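PDB 1GCV: hemoglobin from Mustelus griseus, which carries oxygen from the gills to the peripheral tissues, binding it at heme iron in a tetramer of two alpha and two beta chains. Local coordinates for residues Val71-His82 / Val126-Tyr135. Residues are numbered along the deposited sequence; the frame is centred on the assembly and turned at random.
With HEM (protoporphyrin IX containing Fe), chain F.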
ATOM      1  N   VAL B  71      19.169 -14.529   4.277  1.00 31.33           N
ATOM      2  CA  VAL B  71      18.440 -13.899   5.377  1.00 26.51           C
ATOM      3  C   VAL B  71      17.125 -14.632   5.659  1.00 24.06           C
ATOM      4  O   VAL B  71      16.679 -14.691   6.802  1.00 24.41           O
ATOM      5  CB  VAL B  71      18.162 -12.390   5.097  1.00 23.71           C
ATOM      6  CG1 VAL B  71      17.307 -11.802   6.213  1.00 23.54           C
ATOM      7  CG2 VAL B  71      19.479 -11.621   5.014  1.00 19.04           C
ATOM      8  N   LYS B  72      16.520 -15.205   4.622  1.00 24.78           N
ATOM      9  CA  LYS B  72      15.271 -15.947   4.775  1.00 27.66           C
ATOM     10  C   LYS B  72      15.436 -17.171   5.676  1.00 28.96           C
ATOM     11  O   LYS B  72      14.589 -17.420   6.531  1.00 28.03           O
ATOM     12  CB  LYS B  72      14.747 -16.402   3.414  1.00 29.06           C
ATOM     13  CG  LYS B  72      13.752 -15.454   2.778  1.00 38.04           C
ATOM     14  CD  LYS B  72      13.440 -15.888   1.357  1.00 41.82           C
ATOM     15  CE  LYS B  72      13.430 -14.701   0.412  1.00 47.09           C
ATOM     16  NZ  LYS B  72      12.122 -14.575  -0.283  1.00 49.88           N
ATOM     17  N   THR B  73      16.515 -17.936   5.483  1.00 30.84           N
ATOM     18  CA  THR B  73      16.769 -19.138   6.290  1.00 30.90           C
ATOM     19  C   THR B  73      17.195 -18.768   7.711  1.00 28.56           C
ATOM     20  O   THR B  73      16.826 -19.432   8.680  1.00 30.36           O
ATOM     21  CB  THR B  73      17.881 -20.049   5.674  1.00 31.21           C
ATOM     22  OG1 THR B  73      18.264 -19.564   4.383  1.00 36.80           O
ATOM     23  CG2 THR B  73      17.382 -21.473   5.533  1.00 34.62           C
ATOM     24  N   LEU B  74      17.970 -17.697   7.821  1.00 28.09           N
ATOM     25  CA  LEU B  74      18.464 -17.213   9.102  1.00 26.57           C
ATOM     26  C   LEU B  74      17.351 -16.675  10.008  1.00 25.88           C
ATOM     27  O   LEU B  74      17.409 -16.843  11.224  1.00 27.84           O
ATOM     28  CB  LEU B  74      19.508 -16.120   8.852  1.00 25.82           C
ATOM     29  CG  LEU B  74      20.090 -15.361  10.045  1.00 32.90           C
ATOM     30  CD1 LEU B  74      21.322 -16.092  10.574  1.00 33.16           C
ATOM     31  CD2 LEU B  74      20.441 -13.941   9.621  1.00 29.77           C
ATOM     32  N   PHE B  75      16.342 -16.036   9.416  1.00 26.92           N
ATOM     33  CA  PHE B  75      15.231 -15.452  10.173  1.00 24.98           C
ATOM     34  C   PHE B  75      13.991 -16.349  10.257  1.00 26.63           C
ATOM     35  O   PHE B  75      12.936 -15.907  10.715  1.00 27.95           O
ATOM     36  CB  PHE B  75      14.818 -14.103   9.552  1.00 23.25           C
ATOM     37  CG  PHE B  75      15.653 -12.923  10.002  1.00 23.46           C
ATOM     38  CD1 PHE B  75      15.331 -11.639   9.580  1.00 26.41           C
ATOM     39  CD2 PHE B  75      16.756 -13.091  10.832  1.00 26.13           C
ATOM     40  CE1 PHE B  75      16.093 -10.540   9.974  1.00 24.16           C
ATOM     41  CE2 PHE B  75      17.525 -11.997  11.231  1.00 25.34           C
ATOM     42  CZ  PHE B  75      17.189 -10.719  10.799  1.00 24.17           C
ATOM     43  N   LYS B  76      14.104 -17.601   9.829  1.00 26.00           N
ATOM     44  CA  LYS B  76      12.953 -18.499   9.864  1.00 28.85           C
ATOM     45  C   LYS B  76      12.302 -18.604  11.241  1.00 28.80           C
ATOM     46  O   LYS B  76      11.081 -18.503  11.362  1.00 28.27           O
ATOM     47  CB  LYS B  76      13.345 -19.896   9.376  1.00 32.27           C
ATOM     48  CG  LYS B  76      12.273 -20.558   8.526  1.00 39.30           C
ATOM     49  CD  LYS B  76      12.170 -22.046   8.818  1.00 48.03           C
ATOM     50  CE  LYS B  76      13.185 -22.839   8.001  1.00 55.77           C
ATOM     51  NZ  LYS B  76      13.323 -22.328   6.601  1.00 59.72           N
ATOM     52  N   ASP B  77      13.113 -18.805  12.275  1.00 28.21           N
ATOM     53  CA  ASP B  77      12.597 -18.923  13.632  1.00 28.78           C
ATOM     54  C   ASP B  77      12.127 -17.591  14.187  1.00 26.86           C
ATOM     55  O   ASP B  77      11.109 -17.527  14.873  1.00 27.88           O
ATOM     56  CB  ASP B  77      13.664 -19.510  14.551  1.00 36.43           C
ATOM     57  CG  ASP B  77      13.716 -21.018  14.483  1.00 45.14           C
ATOM     58  OD1 ASP B  77      12.680 -21.640  14.151  1.00 49.53           O
ATOM     59  OD2 ASP B  77      14.794 -21.581  14.760  1.00 49.97           O
ATOM     60  N   LEU B  78      12.878 -16.531  13.906  1.00 24.24           N
ATOM     61  CA  LEU B  78      12.524 -15.189  14.363  1.00 22.19           C
ATOM     62  C   LEU B  78      11.164 -14.830  13.773  1.00 20.58           C
ATOM     63  O   LEU B  78      10.327 -14.203  14.425  1.00 21.31           O
ATOM     64  CB  LEU B  78      13.575 -14.179  13.896  1.00 19.36           C
ATOM     65  CG  LEU B  78      13.414 -12.733  14.359  1.00 20.31           C
ATOM     66  CD1 LEU B  78      13.295 -12.707  15.859  1.00 21.64           C
ATOM     67  CD2 LEU B  78      14.607 -11.909  13.911  1.00 20.28           C
ATOM     68  N   SER B  79      10.957 -15.241  12.530  1.00 19.06           N
ATOM     69  CA  SER B  79       9.712 -14.986  11.825  1.00 21.67           C
ATOM     70  C   SER B  79       8.546 -15.745  12.468  1.00 24.54           C
ATOM     71  O   SER B  79       7.453 -15.198  12.623  1.00 24.23           O
ATOM     72  CB  SER B  79       9.860 -15.391  10.357  1.00 21.46           C
ATOM     73  OG  SER B  79       8.680 -15.108   9.631  1.00 23.96           O
ATOM     74  N   LYS B  80       8.779 -17.004  12.838  1.00 24.63           N
ATOM     75  CA  LYS B  80       7.746 -17.819  13.474  1.00 26.54           C
ATOM     76  C   LYS B  80       7.433 -17.263  14.853  1.00 24.60           C
ATOM     77  O   LYS B  80       6.292 -17.314  15.301  1.00 25.61           O
ATOM     78  CB  LYS B  80       8.201 -19.275  13.603  1.00 26.40           C
ATOM     79  CG  LYS B  80       8.353 -19.980  12.274  1.00 31.12           C
ATOM     80  CD  LYS B  80       8.605 -21.459  12.458  1.00 35.49           C
ATOM     81  CE  LYS B  80       7.851 -22.254  11.408  1.00 38.55           C
ATOM     82  NZ  LYS B  80       8.094 -23.715  11.544  1.00 41.43           N
ATOM     83  N   LYS B  81       8.453 -16.733  15.519  1.00 24.57           N
ATOM     84  CA  LYS B  81       8.292 -16.152  16.844  1.00 23.18           C
ATOM     85  C   LYS B  81       7.398 -14.908  16.790  1.00 23.78           C
ATOM     86  O   LYS B  81       6.586 -14.685  17.688  1.00 24.37           O
ATOM     87  CB  LYS B  81       9.662 -15.790  17.425  1.00 26.03           C
ATOM     88  CG  LYS B  81       9.602 -14.918  18.671  1.00 34.59           C
ATOM     89  CD  LYS B  81       9.988 -15.707  19.918  1.00 44.57           C
ATOM     90  CE  LYS B  81       9.169 -15.284  21.136  1.00 48.49           C
ATOM     91  NZ  LYS B  81       9.825 -14.191  21.920  1.00 50.08           N
ATOM     92  N   HIS B  82       7.543 -14.099  15.743  1.00 21.64           N
ATOM     93  CA  HIS B  82       6.725 -12.891  15.610  1.00 21.59           C
ATOM     94  C   HIS B  82       5.286 -13.219  15.220  1.00 21.28           C
ATOM     95  O   HIS B  82       4.349 -12.549  15.653  1.00 20.57           O
ATOM     96  CB  HIS B  82       7.319 -11.945  14.561  1.00 17.88           C
ATOM     97  CG  HIS B  82       8.473 -11.124  15.056  1.00 17.98           C
ATOM     98  ND1 HIS B  82       9.713 -11.725  15.217  1.00 19.05           N
ATOM     99  CD2 HIS B  82       8.453  -9.787  15.454  1.00 17.03           C
ATOM    100  CE1 HIS B  82      10.430 -10.742  15.769  1.00 17.10           C
ATOM    101  NE2 HIS B  82       9.776  -9.629  15.914  1.00 18.35           N
ATOM    102  N   VAL B 126      14.495  -6.679   1.977  1.00 20.51           N
ATOM    103  CA  VAL B 126      14.901  -8.084   2.085  1.00 20.95           C
ATOM    104  C   VAL B 126      14.656  -8.601   3.503  1.00 19.86           C
ATOM    105  O   VAL B 126      14.254  -9.751   3.696  1.00 21.79           O
ATOM    106  CB  VAL B 126      16.413  -8.271   1.732  1.00 21.58           C
ATOM    107  CG1 VAL B 126      16.912  -9.634   2.210  1.00 21.51           C
ATOM    108  CG2 VAL B 126      16.616  -8.130   0.237  1.00 20.01           C
ATOM    109  N   VAL B 127      14.900  -7.746   4.491  1.00 17.03           N
ATOM    110  CA  VAL B 127      14.706  -8.103   5.892  1.00 21.25           C
ATOM    111  C   VAL B 127      13.211  -8.237   6.259  1.00 22.29           C
ATOM    112  O   VAL B 127      12.838  -9.136   7.013  1.00 24.45           O
ATOM    113  CB  VAL B 127      15.414  -7.070   6.810  1.00 18.92           C
ATOM    114  CG1 VAL B 127      14.831  -7.103   8.205  1.00 19.08           C
ATOM    115  CG2 VAL B 127      16.908  -7.375   6.862  1.00 19.65           C
ATOM    116  N   ILE B 128      12.365  -7.357   5.716  1.00 23.24           N
ATOM    117  CA  ILE B 128      10.917  -7.395   5.967  1.00 23.27           C
ATOM    118  C   ILE B 128      10.337  -8.689   5.390  1.00 21.27           C
ATOM    119  O   ILE B 128       9.499  -9.342   6.005  1.00 22.67           O
ATOM    120  CB  ILE B 128      10.179  -6.208   5.280  1.00 23.21           C
ATOM    121  CG1 ILE B 128      10.670  -4.867   5.834  1.00 27.09           C
ATOM    122  CG2 ILE B 128       8.682  -6.352   5.473  1.00 22.11           C
ATOM    123  CD1 ILE B 128      10.412  -4.660   7.300  1.00 33.40           C
ATOM    124  N   ASP B 129      10.791  -9.042   4.193  1.00 23.80           N
ATOM    125  CA  ASP B 129      10.347 -10.243   3.498  1.00 23.23           C
ATOM    126  C   ASP B 129      10.745 -11.508   4.259  1.00 19.17           C
ATOM    127  O   ASP B 129       9.947 -12.424   4.402  1.00 19.26           O
ATOM    128  CB  ASP B 129      10.938 -10.253   2.081  1.00 32.29           C
ATOM    129  CG  ASP B 129      10.881 -11.622   1.425  1.00 42.79           C
ATOM    130  OD1 ASP B 129      11.950 -12.257   1.266  1.00 48.93           O
ATOM    131  OD2 ASP B 129       9.769 -12.059   1.061  1.00 45.96           O
ATOM    132  N   ALA B 130      11.975 -11.549   4.756  1.00 20.09           N
ATOM    133  CA  ALA B 130      12.457 -12.708   5.497  1.00 18.69           C
ATOM    134  C   ALA B 130      11.687 -12.893   6.802  1.00 18.92           C
ATOM    135  O   ALA B 130      11.306 -14.003   7.153  1.00 17.41           O
ATOM    136  CB  ALA B 130      13.952 -12.558   5.788  1.00 17.26           C
ATOM    137  N   ILE B 131      11.446 -11.797   7.514  1.00 21.12           N
ATOM    138  CA  ILE B 131      10.743 -11.864   8.792  1.00 22.23           C
ATOM    139  C   ILE B 131       9.216 -11.994   8.672  1.00 21.51           C
ATOM    140  O   ILE B 131       8.542 -12.290   9.658  1.00 21.98           O
ATOM    141  CB  ILE B 131      11.115 -10.641   9.681  1.00 22.92           C
ATOM    142  CG1 ILE B 131      10.959 -11.002  11.162  1.00 24.80           C
ATOM    143  CG2 ILE B 131      10.264  -9.434   9.311  1.00 23.78           C
ATOM    144  CD1 ILE B 131      11.571  -9.984  12.102  1.00 20.53           C
ATOM    145  N   SER B 132       8.686 -11.794   7.465  1.00 19.88           N
ATOM    146  CA  SER B 132       7.245 -11.897   7.202  1.00 20.86           C
ATOM    147  C   SER B 132       6.899 -13.247   6.577  1.00 20.46           C
ATOM    148  O   SER B 132       5.734 -13.605   6.460  1.00 23.14           O
ATOM    149  CB  SER B 132       6.791 -10.791   6.239  1.00 18.87           C
ATOM    150  OG  SER B 132       6.780  -9.522   6.867  1.00 27.31           O
ATOM    151  N   LYS B 133       7.925 -13.985   6.176  1.00 22.83           N
ATOM    152  CA  LYS B 133       7.773 -15.290   5.534  1.00 27.13           C
ATOM    153  C   LYS B 133       6.933 -16.345   6.266  1.00 28.69           C
ATOM    154  O   LYS B 133       6.031 -16.941   5.680  1.00 29.73           O
ATOM    155  CB  LYS B 133       9.162 -15.879   5.246  1.00 27.20           C
ATOM    156  CG  LYS B 133       9.190 -16.900   4.129  1.00 31.37           C
ATOM    157  CD  LYS B 133       8.942 -16.233   2.792  1.00 40.59           C
ATOM    158  CE  LYS B 133      10.232 -16.075   2.009  1.00 47.49           C
ATOM    159  NZ  LYS B 133      10.877 -17.396   1.740  1.00 54.60           N
ATOM    160  N   GLN B 134       7.226 -16.587   7.539  1.00 31.07           N
ATOM    161  CA  GLN B 134       6.506 -17.610   8.290  1.00 31.63           C
ATOM    162  C   GLN B 134       5.103 -17.259   8.777  1.00 31.47           C
ATOM    163  O   GLN B 134       4.559 -17.943   9.643  1.00 33.44           O
ATOM    164  CB  GLN B 134       7.359 -18.073   9.472  1.00 34.63           C
ATOM    165  CG  GLN B 134       8.638 -18.786   9.057  1.00 38.36           C
ATOM    166  CD  GLN B 134       8.465 -19.599   7.788  1.00 41.29           C
ATOM    167  OE1 GLN B 134       9.171 -19.387   6.798  1.00 43.34           O
ATOM    168  NE2 GLN B 134       7.519 -20.534   7.809  1.00 41.52           N
ATOM    169  N   TYR B 135       4.514 -16.198   8.236  1.00 26.54           N
ATOM    170  CA  TYR B 135       3.164 -15.827   8.631  1.00 26.29           C
ATOM    171  C   TYR B 135       2.220 -16.669   7.787  1.00 30.15           C
ATOM    172  O   TYR B 135       2.172 -16.533   6.568  1.00 27.44           O
ATOM    173  CB  TYR B 135       2.908 -14.338   8.379  1.00 23.32           C
ATOM    174  CG  TYR B 135       3.360 -13.453   9.513  1.00 18.62           C
ATOM    175  CD1 TYR B 135       2.451 -12.969  10.454  1.00 19.11           C
ATOM    176  CD2 TYR B 135       4.701 -13.117   9.659  1.00 16.60           C
ATOM    177  CE1 TYR B 135       2.872 -12.169  11.514  1.00 20.28           C
ATOM    178  CE2 TYR B 135       5.132 -12.320  10.710  1.00 18.75           C
ATOM    179  CZ  TYR B 135       4.217 -11.851  11.633  1.00 19.41           C
ATOM    180  OH  TYR B 135       4.654 -11.069  12.675  1.00 23.32           O
TER
HETATM  181  CHA HEM F 137      11.192  -9.441  19.841  1.00 27.52           C
HETATM  182  CHB HEM F 137      13.878  -8.669  15.863  1.00 19.79           C
HETATM  183  CHC HEM F 137      10.508  -5.541  14.261  1.00 19.25           C
HETATM  184  CHD HEM F 137       7.788  -6.391  18.191  1.00 22.41           C
HETATM  185  C1A HEM F 137      12.220  -9.464  18.893  1.00 24.81           C
HETATM  186  C2A HEM F 137      13.462 -10.192  19.038  1.00 27.72           C
HETATM  187  C3A HEM F 137      14.200  -9.980  17.928  1.00 26.69           C
HETATM  188  C4A HEM F 137      13.437  -9.093  17.096  1.00 23.53           C
HETATM  189  CMA HEM F 137      15.544 -10.605  17.585  1.00 23.85           C
HETATM  190  CAA HEM F 137      13.891 -11.048  20.199  1.00 27.97           C
HETATM  191  CBA HEM F 137      13.395 -12.448  19.948  1.00 34.85           C
HETATM  192  CGA HEM F 137      13.209 -13.225  21.227  1.00 43.87           C
HETATM  193  O1A HEM F 137      13.749 -14.346  21.319  1.00 45.70           O
HETATM  194  O2A HEM F 137      12.524 -12.714  22.141  1.00 52.01           O
HETATM  195  C1B HEM F 137      13.163  -7.815  15.053  1.00 21.22           C
HETATM  196  C2B HEM F 137      13.690  -7.310  13.806  1.00 23.08           C
HETATM  197  C3B HEM F 137      12.777  -6.367  13.362  1.00 23.10           C
HETATM  198  C4B HEM F 137      11.654  -6.359  14.334  1.00 20.22           C
HETATM  199  CMB HEM F 137      14.983  -7.795  13.124  1.00 19.91           C
HETATM  200  CAB HEM F 137      12.962  -5.530  12.255  1.00 24.87           C
HETATM  201  CBB HEM F 137      12.027  -5.388  11.208  1.00 28.85           C
HETATM  202  C1C HEM F 137       9.440  -5.523  15.184  1.00 23.06           C
HETATM  203  C2C HEM F 137       8.300  -4.593  15.137  1.00 19.36           C
HETATM  204  C3C HEM F 137       7.506  -4.904  16.209  1.00 22.86           C
HETATM  205  C4C HEM F 137       8.197  -5.948  16.950  1.00 21.55           C
HETATM  206  CMC HEM F 137       8.069  -3.436  14.160  1.00 17.20           C
HETATM  207  CAC HEM F 137       6.226  -4.414  16.512  1.00 24.25           C
HETATM  208  CBC HEM F 137       5.859  -3.059  16.484  1.00 24.95           C
HETATM  209  C1D HEM F 137       8.474  -7.316  18.950  1.00 23.89           C
HETATM  210  C2D HEM F 137       8.042  -7.714  20.267  1.00 26.91           C
HETATM  211  C3D HEM F 137       9.006  -8.535  20.750  1.00 30.07           C
HETATM  212  C4D HEM F 137      10.002  -8.701  19.703  1.00 28.36           C
HETATM  213  CMD HEM F 137       6.734  -7.333  20.945  1.00 22.02           C
HETATM  214  CAD HEM F 137       9.066  -9.142  22.148  1.00 34.84           C
HETATM  215  CBD HEM F 137       9.244  -8.072  23.209  1.00 41.58           C
HETATM  216  CGD HEM F 137      10.098  -8.535  24.370  1.00 45.75           C
HETATM  217  O1D HEM F 137      10.671  -7.662  25.061  1.00 50.16           O
HETATM  218  O2D HEM F 137      10.195  -9.764  24.589  1.00 44.06           O
HETATM  219  NA  HEM F 137      12.189  -8.798  17.670  1.00 24.61           N
HETATM  220  NB  HEM F 137      11.897  -7.273  15.360  1.00 21.29           N
HETATM  221  NC  HEM F 137       9.364  -6.364  16.307  1.00 22.71           N
HETATM  222  ND  HEM F 137       9.662  -7.938  18.586  1.00 25.62           N
HETATM  223 FE   HEM F 137      10.662  -7.798  16.857  1.00 21.77          FE
HETATM  224  O   HOH W   1      11.797 -16.532   6.772  1.00 37.38           O
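Ile131 lays its CD1 methyl over one face of the His82 imidazole, 4.1 Å from the ring centroid and 18° off the normal, a CH-pi contact. CG1 lies anti to the backbone N and chi2 is extended, which carries CD1 out between the ring, Leu78 CG and the porphyrin. The same imidazole is fixed at two points: NE2 binds the heme iron at 2.2 Å, as the proximal ligand, and ND1 donates to Leu78 O almost straight (173°) and within the ring plane. Bond and methyl together should restrict ring rotation about the iron axis. Ser79 holds its hydroxyl anti to the backbone N, a rotamer that aims OG across at the other segment, where it accepts from Gln134 N at 2.9 Å and donates weakly to Ile131 O, meeting the chain at the type I beta turn from Ser132 to Tyr135. Farther along, Ala130 CB presses against Val71 CG1 at a tight 3.5 Å, and Phe75 borders Ala130 and Ile131 obliquely while its ring edge meets Val127 CG1. At the rim, Lys72 NZ makes a salt bridge to Asp129 OD1 (2.8 Å) on the syn lone pair of that oxygen, with Lys133 NZ 3.7 Å from Lys72 NZ; an alanine in place of Asp129 would probably leave the Lys72 ammonium without its counter-charge while it still faces that of Lys133. In the globin fold, the axes of segments 76-82 and 126-132, parts of helices 76-86 and 114-132, cross at -66° and approach to 8.3 Å; helix 50-66 packs on Val71 and Phe75, and Phe93 of helix 93-108 on Ile131 and Tyr135.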